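Local structure of 2-hydroxyhepta-2,4-diene-1,7-dioate isomerase (Mycobacterium marinum, 3QDF) at residues A113-P117 against A155-Q159. The protein probably acts as a metal-dependent isomerase or hydrolase of the fumarylacetoacetate hydrolase family, and binds zinc. Sequence-based numbering, arbitrary orientation.
Sequences ANASP and ARDQQ. With EDO (1,2-ethanediol), chain D.
P117 O accepts the backbone N-H of R156 at 3.0 Å with an N-H...O angle of 151°, so the loop 113-117 supplies an acceptor to the first turn of helix 156-162, N-capped by A155. The P117 ring crosses the R156 side chain at about a right angle, its CG 4.0 Å from R156 CB. One residue earlier, S116 N points almost straight at D157 OD2, but at 3.3 Å the bond is weak. D157 CG lies between its own backbone N and carbonyl carbon (chi1 54°), which turns the carboxylate toward helix start and loop; S116 O, also an acceptor, lies 3.1 Å from CG, and OD1 takes a weak bond from Q158 N. One water lies 2.8 Å from both D157 OD2 and Q158 NE2, accepting from the amide and possibly donating to the carboxylate, though acceptors outnumber its protons. A second bridges N114 OD1 and Q158 NE2; the two side-chain amides are turned 81° against each other. A115 CB also meets A155 CB at 4.2 Å, an apolar contact between buried alanines.

In the next shell, R156 NH1 donates in the guanidinium plane to Q159 OE1 at 2.8 Å, and NH2 forms a salt bridge with E121, a zinc ligand; H171 holds Q158 OE1. The peptide before P117 is cis. This is loop-to-helix-N-terminus packing in the FAH-type fold, with R156 as a second-shell residue of the zinc site formed by E121, E123 and D152.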
loop_
_atom_site.group_PDB
_atom_site.type_symbol
_atom_site.label_atom_id
_atom_site.label_comp_id
_atom_site.label_asym_id
_atom_site.label_seq_id
_atom_site.Cartn_x
_atom_site.Cartn_y
_atom_site.Cartn_z
ATOM N N ALA A 113 -17.452 -8.504 13.434
ATOM C CA ALA A 113 -18.738 -9.197 13.315
ATOM C C ALA A 113 -19.834 -8.188 12.976
ATOM O O ALA A 113 -20.650 -8.452 12.109
ATOM C CB ALA A 113 -19.078 -9.996 14.587
ATOM N N ASN A 114 -19.797 -7.011 13.605
ATOM C CA ASN A 114 -20.869 -6.009 13.445
ATOM C C ASN A 114 -20.823 -5.044 12.239
ATOM O O ASN A 114 -21.749 -4.260 12.070
ATOM C CB ASN A 114 -21.112 -5.220 14.769
ATOM C CG ASN A 114 -20.086 -4.079 15.033
ATOM O OD1 ASN A 114 -19.103 -3.864 14.301
ATOM N ND2 ASN A 114 -20.331 -3.343 16.119
ATOM N N ALA A 115 -19.778 -5.105 11.407
ATOM C CA ALA A 115 -19.605 -4.117 10.334
ATOM C C ALA A 115 -20.085 -4.547 8.933
ATOM O O ALA A 115 -19.627 -5.547 8.382
ATOM C CB ALA A 115 -18.151 -3.646 10.278
ATOM N N SER A 116 -20.979 -3.759 8.351
ATOM C CA SER A 116 -21.492 -4.032 7.008
ATOM C C SER A 116 -22.124 -2.768 6.432
ATOM O O SER A 116 -22.810 -2.051 7.151
ATOM C CB SER A 116 -22.543 -5.146 7.052
ATOM O OG SER A 116 -22.983 -5.473 5.744
ATOM N N PRO A 117 -21.858 -2.463 5.150
ATOM C CA PRO A 117 -20.887 -3.130 4.279
ATOM C C PRO A 117 -19.430 -2.669 4.519
ATOM O O PRO A 117 -19.177 -1.476 4.686
ATOM C CB PRO A 117 -21.331 -2.694 2.881
ATOM C CG PRO A 117 -21.940 -1.320 3.089
ATOM C CD PRO A 117 -22.574 -1.365 4.464
ATOM N N ALA A 155 -15.150 0.399 6.663
ATOM C CA ALA A 155 -16.494 0.090 7.152
ATOM C C ALA A 155 -17.433 1.271 6.847
ATOM O O ALA A 155 -17.439 2.282 7.573
ATOM C CB ALA A 155 -16.450 -0.197 8.640
ATOM N N ARG A 156 -18.226 1.140 5.782
ATOM C CA ARG A 156 -19.103 2.230 5.305
ATOM C C ARG A 156 -20.199 2.670 6.282
ATOM O O ARG A 156 -20.518 3.862 6.364
ATOM C CB ARG A 156 -19.753 1.874 3.959
ATOM C CG ARG A 156 -18.796 1.633 2.777
ATOM C CD ARG A 156 -17.851 2.805 2.496
ATOM N NE ARG A 156 -17.135 2.641 1.224
ATOM C CZ ARG A 156 -15.980 3.233 0.907
ATOM N NH1 ARG A 156 -15.352 4.043 1.765
ATOM N NH2 ARG A 156 -15.438 3.003 -0.286
ATOM N N ASP A 157 -20.788 1.716 7.004
ATOM C CA ASP A 157 -21.809 2.043 8.027
ATOM C C ASP A 157 -21.235 2.985 9.112
ATOM O O ASP A 157 -21.876 3.965 9.524
ATOM C CB ASP A 157 -22.415 0.765 8.653
ATOM C CG ASP A 157 -21.347 -0.199 9.224
ATOM O OD1 ASP A 157 -20.139 -0.108 8.863
ATOM O OD2 ASP A 157 -21.725 -1.079 10.033
ATOM N N GLN A 158 -20.007 2.682 9.525
ATOM C CA GLN A 158 -19.295 3.445 10.545
ATOM C C GLN A 158 -18.847 4.814 10.062
ATOM O O GLN A 158 -18.809 5.757 10.851
ATOM C CB GLN A 158 -18.109 2.638 11.057
ATOM C CG GLN A 158 -18.563 1.323 11.686
ATOM C CD GLN A 158 -17.417 0.490 12.218
ATOM O OE1 GLN A 158 -16.243 0.890 12.139
ATOM N NE2 GLN A 158 -17.749 -0.678 12.771
ATOM N N GLN A 159 -18.534 4.927 8.773
ATOM C CA GLN A 159 -18.222 6.219 8.147
ATOM C C GLN A 159 -19.399 7.169 8.238
ATOM O O GLN A 159 -19.264 8.318 8.660
ATOM C CB GLN A 159 -17.871 6.042 6.664
ATOM C CG GLN A 159 -16.412 6.119 6.382
ATOM C CD GLN A 159 -16.108 6.090 4.908
ATOM O OE1 GLN A 159 -16.043 5.026 4.299
ATOM N NE2 GLN A 159 -15.893 7.256 4.331
HETATM C C1 EDO D . -11.260 7.321 0.830
HETATM O O1 EDO D . -10.434 7.000 -0.311
HETATM C C2 EDO D . -12.740 7.525 0.481
HETATM O O2 EDO D . -13.580 6.892 1.472
HETATM O O HOH W 1 -16.505 -2.619 14.852
HETATM O O HOH W 2 -20.450 -1.227 12.526
#